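Local atomic coordinates of putative hydrolase (Campylobacter jejuni, PDB entry 3D6L), a protein that probably hydrolyses long-chain fatty acyl-CoA thioesters as a hexameric thioesterase of the hot dog fold. Residues 73-85 with 121-134. Residues are numbered along the deposited sequence; the frame is centred on the assembly and turned at random.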
ATOM      1  N   SER A  73      -9.341  22.754  -8.826  1.00 23.39           N
ATOM      2  CA  SER A  73     -10.778  22.551  -8.848  1.00 24.47           C
ATOM      3  C   SER A  73     -11.546  23.836  -9.067  1.00 25.16           C
ATOM      4  O   SER A  73     -11.175  24.894  -8.549  1.00 25.84           O
ATOM      5  CB  SER A  73     -11.225  21.921  -7.545  1.00 24.51           C
ATOM      6  OG  SER A  73     -10.538  20.699  -7.352  1.00 25.49           O
ATOM      7  N   LYS A  74     -12.611  23.739  -9.859  1.00 25.46           N
ATOM      8  CA  LYS A  74     -13.587  24.807  -9.944  1.00 25.79           C
ATOM      9  C   LYS A  74     -15.004  24.251  -9.816  1.00 25.56           C
ATOM     10  O   LYS A  74     -15.442  23.428 -10.627  1.00 25.51           O
ATOM     11  CB  LYS A  74     -13.423  25.616 -11.236  1.00 26.15           C
ATOM     12  CG  LYS A  74     -14.324  26.851 -11.279  1.00 27.46           C
ATOM     13  CD  LYS A  74     -13.952  27.813 -12.390  1.00 30.17           C
ATOM     14  CE  LYS A  74     -15.075  28.825 -12.628  1.00 31.72           C
ATOM     15  NZ  LYS A  74     -15.269  29.777 -11.487  1.00 32.62           N
ATOM     16  N   VAL A  75     -15.713  24.700  -8.787  1.00 25.39           N
ATOM     17  CA  VAL A  75     -17.124  24.380  -8.655  1.00 25.23           C
ATOM     18  C   VAL A  75     -17.837  25.049  -9.811  1.00 25.13           C
ATOM     19  O   VAL A  75     -17.812  26.264  -9.964  1.00 25.31           O
ATOM     20  CB  VAL A  75     -17.710  24.830  -7.314  1.00 25.24           C
ATOM     21  CG1 VAL A  75     -19.198  24.492  -7.243  1.00 24.91           C
ATOM     22  CG2 VAL A  75     -16.956  24.171  -6.170  1.00 25.60           C
ATOM     23  N   VAL A  76     -18.450  24.217 -10.631  1.00 25.23           N
ATOM     24  CA  VAL A  76     -19.025  24.609 -11.898  1.00 25.30           C
ATOM     25  C   VAL A  76     -20.538  24.794 -11.742  1.00 25.53           C
ATOM     26  O   VAL A  76     -21.136  25.659 -12.382  1.00 25.61           O
ATOM     27  CB  VAL A  76     -18.670  23.525 -12.972  1.00 25.09           C
ATOM     28  CG1 VAL A  76     -19.715  23.433 -14.093  1.00 25.50           C
ATOM     29  CG2 VAL A  76     -17.276  23.769 -13.526  1.00 24.77           C
ATOM     30  N   ASN A  77     -21.145  23.980 -10.882  1.00 25.72           N
ATOM     31  CA  ASN A  77     -22.585  24.000 -10.690  1.00 26.00           C
ATOM     32  C   ASN A  77     -23.022  23.559  -9.302  1.00 25.68           C
ATOM     33  O   ASN A  77     -22.423  22.672  -8.703  1.00 25.50           O
ATOM     34  CB  ASN A  77     -23.260  23.121 -11.733  1.00 26.39           C
ATOM     35  CG  ASN A  77     -24.538  23.725 -12.244  1.00 28.27           C
ATOM     36  OD1 ASN A  77     -24.546  24.382 -13.291  1.00 31.19           O
ATOM     37  ND2 ASN A  77     -25.627  23.544 -11.499  1.00 29.81           N
ATOM     38  N   VAL A  78     -24.074  24.191  -8.800  1.00 25.60           N
ATOM     39  CA  VAL A  78     -24.646  23.836  -7.512  1.00 25.54           C
ATOM     40  C   VAL A  78     -26.152  23.712  -7.672  1.00 25.57           C
ATOM     41  O   VAL A  78     -26.805  24.602  -8.214  1.00 25.64           O
ATOM     42  CB  VAL A  78     -24.316  24.885  -6.418  1.00 25.57           C
ATOM     43  CG1 VAL A  78     -24.932  24.490  -5.091  1.00 25.14           C
ATOM     44  CG2 VAL A  78     -22.809  25.049  -6.259  1.00 25.74           C
ATOM     45  N   GLY A  79     -26.691  22.588  -7.217  1.00 25.64           N
ATOM     46  CA  GLY A  79     -28.122  22.340  -7.254  1.00 25.39           C
ATOM     47  C   GLY A  79     -28.680  22.513  -5.861  1.00 25.30           C
ATOM     48  O   GLY A  79     -28.193  23.334  -5.097  1.00 25.50           O
ATOM     49  N   ASN A  80     -29.704  21.735  -5.536  1.00 25.30           N
ATOM     50  CA  ASN A  80     -30.303  21.750  -4.210  1.00 25.34           C
ATOM     51  C   ASN A  80     -29.430  20.954  -3.224  1.00 24.97           C
ATOM     52  O   ASN A  80     -29.186  21.410  -2.099  1.00 24.87           O
ATOM     53  CB  ASN A  80     -31.758  21.249  -4.299  1.00 25.64           C
ATOM     54  CG  ASN A  80     -32.242  20.570  -3.023  1.00 27.45           C
ATOM     55  OD1 ASN A  80     -32.539  21.227  -2.020  1.00 29.00           O
ATOM     56  ND2 ASN A  80     -32.342  19.239  -3.066  1.00 29.29           N
ATOM     57  N   THR A  81     -28.947  19.786  -3.665  1.00 24.43           N
ATOM     58  CA  THR A  81     -28.005  18.963  -2.885  1.00 24.00           C
ATOM     59  C   THR A  81     -26.720  18.582  -3.648  1.00 23.86           C
ATOM     60  O   THR A  81     -25.751  18.113  -3.036  1.00 24.03           O
ATOM     61  CB  THR A  81     -28.652  17.650  -2.369  1.00 23.81           C
ATOM     62  OG1 THR A  81     -29.186  16.916  -3.475  1.00 24.20           O
ATOM     63  CG2 THR A  81     -29.757  17.928  -1.362  1.00 23.85           C
ATOM     64  N   SER A  82     -26.706  18.770  -4.969  1.00 23.13           N
ATOM     65  CA  SER A  82     -25.594  18.283  -5.784  1.00 22.58           C
ATOM     66  C   SER A  82     -24.566  19.377  -6.069  1.00 22.03           C
ATOM     67  O   SER A  82     -24.913  20.553  -6.089  1.00 22.11           O
ATOM     68  CB  SER A  82     -26.102  17.672  -7.089  1.00 22.60           C
ATOM     69  OG  SER A  82     -26.511  18.686  -7.998  1.00 23.39           O
ATOM     70  N   ILE A  83     -23.311  18.972  -6.289  1.00 21.13           N
ATOM     71  CA  ILE A  83     -22.203  19.896  -6.546  1.00 20.29           C
ATOM     72  C   ILE A  83     -21.277  19.386  -7.661  1.00 20.02           C
ATOM     73  O   ILE A  83     -20.650  18.332  -7.525  1.00 19.89           O
ATOM     74  CB  ILE A  83     -21.347  20.140  -5.264  1.00 20.46           C
ATOM     75  CG1 ILE A  83     -22.233  20.466  -4.054  1.00 19.94           C
ATOM     76  CG2 ILE A  83     -20.303  21.232  -5.507  1.00 19.63           C
ATOM     77  CD1 ILE A  83     -21.564  20.244  -2.702  1.00 19.77           C
ATOM     78  N   SER A  84     -21.174  20.150  -8.749  1.00 19.43           N
ATOM     79  CA  SER A  84     -20.304  19.791  -9.866  1.00 19.23           C
ATOM     80  C   SER A  84     -18.968  20.509  -9.827  1.00 18.90           C
ATOM     81  O   SER A  84     -18.895  21.717  -9.572  1.00 18.65           O
ATOM     82  CB  SER A  84     -20.988  20.061 -11.194  1.00 19.22           C
ATOM     83  OG  SER A  84     -22.187  19.314 -11.268  1.00 21.41           O
ATOM     84  N   VAL A  85     -17.908  19.754 -10.093  1.00 18.40           N
ATOM     85  CA  VAL A  85     -16.561  20.271  -9.961  1.00 18.05           C
ATOM     86  C   VAL A  85     -15.743  19.887 -11.175  1.00 18.01           C
ATOM     87  O   VAL A  85     -15.679  18.713 -11.542  1.00 18.46           O
ATOM     88  CB  VAL A  85     -15.874  19.748  -8.668  1.00 17.80           C
ATOM     89  CG1 VAL A  85     -14.469  20.313  -8.530  1.00 17.80           C
ATOM     90  CG2 VAL A  85     -16.698  20.099  -7.427  1.00 17.54           C
ATOM     91  N   LYS A 121     -29.245  13.077   2.622  1.00 34.29           N
ATOM     92  CA  LYS A 121     -29.186  14.301   1.821  1.00 34.26           C
ATOM     93  C   LYS A 121     -29.312  15.561   2.675  1.00 33.73           C
ATOM     94  O   LYS A 121     -30.200  15.674   3.522  1.00 33.52           O
ATOM     95  CB  LYS A 121     -30.213  14.285   0.686  1.00 34.20           C
ATOM     96  CG  LYS A 121     -29.740  13.487  -0.527  1.00 35.06           C
ATOM     97  CD  LYS A 121     -30.720  13.535  -1.696  1.00 34.99           C
ATOM     98  CE  LYS A 121     -30.136  12.805  -2.908  1.00 36.55           C
ATOM     99  NZ  LYS A 121     -31.088  12.747  -4.066  1.00 37.77           N
ATOM    100  N   ASN A 122     -28.378  16.480   2.455  1.00 33.31           N
ATOM    101  CA  ASN A 122     -28.303  17.747   3.169  1.00 33.01           C
ATOM    102  C   ASN A 122     -28.503  18.860   2.137  1.00 32.48           C
ATOM    103  O   ASN A 122     -27.667  19.028   1.256  1.00 32.51           O
ATOM    104  CB  ASN A 122     -26.928  17.861   3.862  1.00 33.04           C
ATOM    105  CG  ASN A 122     -26.850  18.995   4.899  1.00 34.06           C
ATOM    106  OD1 ASN A 122     -27.816  19.730   5.126  1.00 35.84           O
ATOM    107  ND2 ASN A 122     -25.679  19.136   5.532  1.00 32.88           N
ATOM    108  N   PRO A 123     -29.634  19.589   2.196  1.00 32.08           N
ATOM    109  CA  PRO A 123     -29.766  20.735   1.288  1.00 31.54           C
ATOM    110  C   PRO A 123     -28.683  21.774   1.560  1.00 30.90           C
ATOM    111  O   PRO A 123     -28.428  22.111   2.715  1.00 30.66           O
ATOM    112  CB  PRO A 123     -31.154  21.298   1.618  1.00 31.42           C
ATOM    113  CG  PRO A 123     -31.886  20.151   2.225  1.00 31.92           C
ATOM    114  CD  PRO A 123     -30.842  19.415   3.024  1.00 32.18           C
ATOM    115  N   ILE A 124     -28.040  22.243   0.494  1.00 30.37           N
ATOM    116  CA  ILE A 124     -26.945  23.205   0.601  1.00 29.93           C
ATOM    117  C   ILE A 124     -27.490  24.570   1.033  1.00 30.01           C
ATOM    118  O   ILE A 124     -28.493  25.050   0.487  1.00 29.80           O
ATOM    119  CB  ILE A 124     -26.168  23.335  -0.739  1.00 29.62           C
ATOM    120  CG1 ILE A 124     -25.653  21.966  -1.196  1.00 29.05           C
ATOM    121  CG2 ILE A 124     -25.018  24.340  -0.607  1.00 29.10           C
ATOM    122  CD1 ILE A 124     -25.309  21.877  -2.661  1.00 26.53           C
ATOM    123  N   SER A 125     -26.822  25.182   2.012  1.00 29.98           N
ATOM    124  CA  SER A 125     -27.235  26.474   2.550  1.00 30.01           C
ATOM    125  C   SER A 125     -27.075  27.575   1.512  1.00 30.16           C
ATOM    126  O   SER A 125     -26.042  27.657   0.846  1.00 30.16           O
ATOM    127  CB  SER A 125     -26.435  26.820   3.808  1.00 30.04           C
ATOM    128  OG  SER A 125     -25.177  27.376   3.478  1.00 29.31           O
ATOM    129  N   GLU A 126     -28.100  28.415   1.386  1.00 30.31           N
ATOM    130  CA  GLU A 126     -28.095  29.520   0.421  1.00 31.15           C
ATOM    131  C   GLU A 126     -26.947  30.521   0.649  1.00 30.46           C
ATOM    132  O   GLU A 126     -26.489  31.177  -0.292  1.00 30.25           O
ATOM    133  CB  GLU A 126     -29.481  30.219   0.332  1.00 31.15           C
ATOM    134  CG  GLU A 126     -30.408  30.027   1.564  1.00 32.66           C
ATOM    135  CD  GLU A 126     -31.675  30.905   1.549  1.00 33.30           C
ATOM    136  OE1 GLU A 126     -32.610  30.606   0.760  1.00 36.25           O
ATOM    137  OE2 GLU A 126     -31.747  31.880   2.348  1.00 35.13           O
ATOM    138  N   GLU A 127     -26.471  30.607   1.893  1.00 30.19           N
ATOM    139  CA  GLU A 127     -25.349  31.476   2.240  1.00 30.08           C
ATOM    140  C   GLU A 127     -24.041  31.057   1.570  1.00 29.42           C
ATOM    141  O   GLU A 127     -23.322  31.893   1.032  1.00 29.21           O
ATOM    142  CB  GLU A 127     -25.154  31.540   3.751  1.00 30.07           C
ATOM    143  CG  GLU A 127     -23.989  32.444   4.173  1.00 30.72           C
ATOM    144  CD  GLU A 127     -23.797  32.491   5.674  1.00 31.47           C
ATOM    145  OE1 GLU A 127     -24.794  32.756   6.392  1.00 34.37           O
ATOM    146  OE2 GLU A 127     -22.653  32.280   6.142  1.00 32.44           O
ATOM    147  N   LEU A 128     -23.733  29.763   1.622  1.00 29.07           N
ATOM    148  CA  LEU A 128     -22.517  29.233   1.018  1.00 28.79           C
ATOM    149  C   LEU A 128     -22.589  29.319  -0.499  1.00 29.05           C
ATOM    150  O   LEU A 128     -21.572  29.544  -1.161  1.00 28.88           O
ATOM    151  CB  LEU A 128     -22.267  27.794   1.462  1.00 28.64           C
ATOM    152  CG  LEU A 128     -21.988  27.541   2.946  1.00 28.18           C
ATOM    153  CD1 LEU A 128     -21.865  26.051   3.186  1.00 28.17           C
ATOM    154  CD2 LEU A 128     -20.747  28.275   3.443  1.00 27.84           C
ATOM    155  N   LYS A 129     -23.793  29.145  -1.040  1.00 29.38           N
ATOM    156  CA  LYS A 129     -24.041  29.372  -2.460  1.00 29.71           C
ATOM    157  C   LYS A 129     -23.776  30.826  -2.826  1.00 30.27           C
ATOM    158  O   LYS A 129     -23.145  31.089  -3.847  1.00 30.71           O
ATOM    159  CB  LYS A 129     -25.469  28.993  -2.849  1.00 29.51           C
ATOM    160  CG  LYS A 129     -25.761  27.512  -2.815  1.00 28.75           C
ATOM    161  CD  LYS A 129     -27.020  27.223  -3.600  1.00 28.94           C
ATOM    162  CE  LYS A 129     -27.725  25.982  -3.090  1.00 29.23           C
ATOM    163  NZ  LYS A 129     -29.044  25.812  -3.756  1.00 29.06           N
ATOM    164  N   ARG A 130     -24.247  31.759  -1.990  1.00 30.63           N
ATOM    165  CA  ARG A 130     -24.049  33.196  -2.221  1.00 30.80           C
ATOM    166  C   ARG A 130     -22.575  33.600  -2.228  1.00 31.45           C
ATOM    167  O   ARG A 130     -22.149  34.351  -3.103  1.00 31.68           O
ATOM    168  CB  ARG A 130     -24.820  34.050  -1.207  1.00 30.89           C
ATOM    169  CG  ARG A 130     -26.283  34.311  -1.573  1.00 30.94           C
ATOM    170  CD  ARG A 130     -26.901  35.454  -0.750  1.00 29.79           C
ATOM    171  NE  ARG A 130     -26.769  35.241   0.693  1.00 28.39           N
ATOM    172  CZ  ARG A 130     -27.605  34.526   1.446  1.00 27.30           C
ATOM    173  NH1 ARG A 130     -28.665  33.936   0.907  1.00 26.11           N
ATOM    174  NH2 ARG A 130     -27.376  34.399   2.749  1.00 26.76           N
ATOM    175  N   ILE A 131     -21.799  33.097  -1.266  1.00 32.04           N
ATOM    176  CA  ILE A 131     -20.376  33.449  -1.182  1.00 32.81           C
ATOM    177  C   ILE A 131     -19.501  32.739  -2.219  1.00 33.13           C
ATOM    178  O   ILE A 131     -18.297  33.006  -2.305  1.00 33.16           O
ATOM    179  CB  ILE A 131     -19.774  33.285   0.252  1.00 32.82           C
ATOM    180  CG1 ILE A 131     -19.915  31.856   0.768  1.00 33.00           C
ATOM    181  CG2 ILE A 131     -20.407  34.276   1.214  1.00 32.96           C
ATOM    182  CD1 ILE A 131     -19.174  31.601   2.068  1.00 32.95           C
ATOM    183  N   HIS A 132     -20.109  31.842  -2.996  1.00 33.72           N
ATOM    184  CA  HIS A 132     -19.411  31.128  -4.072  1.00 34.16           C
ATOM    185  C   HIS A 132     -19.940  31.491  -5.470  1.00 34.28           C
ATOM    186  O   HIS A 132     -19.601  30.845  -6.465  1.00 34.45           O
ATOM    187  CB  HIS A 132     -19.448  29.610  -3.831  1.00 34.14           C
ATOM    188  CG  HIS A 132     -18.532  29.152  -2.739  1.00 34.97           C
ATOM    189  ND1 HIS A 132     -18.981  28.816  -1.478  1.00 35.67           N
ATOM    190  CD2 HIS A 132     -17.186  28.992  -2.712  1.00 35.48           C
ATOM    191  CE1 HIS A 132     -17.953  28.466  -0.724  1.00 35.55           C
ATOM    192  NE2 HIS A 132     -16.853  28.561  -1.450  1.00 35.97           N
ATOM    193  N   GLY A 133     -20.764  32.531  -5.541  1.00 34.33           N
ATOM    194  CA  GLY A 133     -21.260  33.021  -6.817  1.00 34.59           C
ATOM    195  C   GLY A 133     -22.490  32.308  -7.343  1.00 34.80           C
ATOM    196  O   GLY A 133     -22.775  32.364  -8.538  1.00 35.06           O
ATOM    197  N   PHE A 134     -23.227  31.644  -6.459  1.00 34.92           N
ATOM    198  CA  PHE A 134     -24.478  30.992  -6.832  1.00 35.11           C
ATOM    199  C   PHE A 134     -25.598  31.523  -5.947  1.00 35.28           C
ATOM    200  O   PHE A 134     -26.654  31.922  -6.439  1.00 35.53           O
ATOM    201  CB  PHE A 134     -24.375  29.467  -6.693  1.00 35.11           C
ATOM    202  CG  PHE A 134     -23.218  28.853  -7.448  1.00 35.07           C
ATOM    203  CD1 PHE A 134     -21.978  28.681  -6.834  1.00 34.59           C
ATOM    204  CD2 PHE A 134     -23.375  28.428  -8.767  1.00 35.35           C
ATOM    205  CE1 PHE A 134     -20.907  28.111  -7.527  1.00 34.49           C
ATOM    206  CE2 PHE A 134     -22.308  27.850  -9.467  1.00 35.16           C
ATOM    207  CZ  PHE A 134     -21.071  27.697  -8.841  1.00 34.41           C
TER
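Lys129, Ile124 and Phe134 pack onto the hairpin formed by strands 68-78 and 82-94 of the hot dog fold, an instructive case of a C-terminal tail held to a sheet by two hydrogen bonds and apolar packing. Lys129 can be traced outward from the helix 126-130. Its CB points toward the hairpin, and CG, CD and CE then run in an extended chain past Val78 CG1, CD and CE each 3.7 Å from it. At the tip, NZ donates to Gly79 O at 2.9 Å, arriving above the carbonyl plane, 38° out of it. The aliphatic shaft is thus spent on a valine methyl and the ammonium on a turn carbonyl.

The second polar link is made by backbone alone: Ile124 N gives an almost straight bond of 3.0 Å to Asn80 O, and Pro123 CA adds a CH···O contact to the same oxygen. With CG1 anti to its carbonyl carbon (chi1 -56°), Ile124 sends CD1 against Val78 CG1 and Ile83 CG1, at 3.6 and 3.7 Å respectively. Two residues earlier, Asn122 is hydrogen-bonded to Ser114 of strand 100-115, so the tail is also tied to the neighbouring strand.

The helix ends in a Schellman motif, Phe134 N bonding Lys129 O and Gly133 N, weakly, Arg130 O, with Gly133 at positive phi; His132 N reaches Lys129 O from the opposite face of its plane to Phe134 N. This reversal brings the Phe134 ring over the strand beside a classic beta bulge, in which Val76 and Asn77 face Ser84. Val75 O lies at the ring edge, in plane, while Val78 CG2 makes a CH-pi contact with one face, 3.8 Å from the ring centroid and only 12° off its normal.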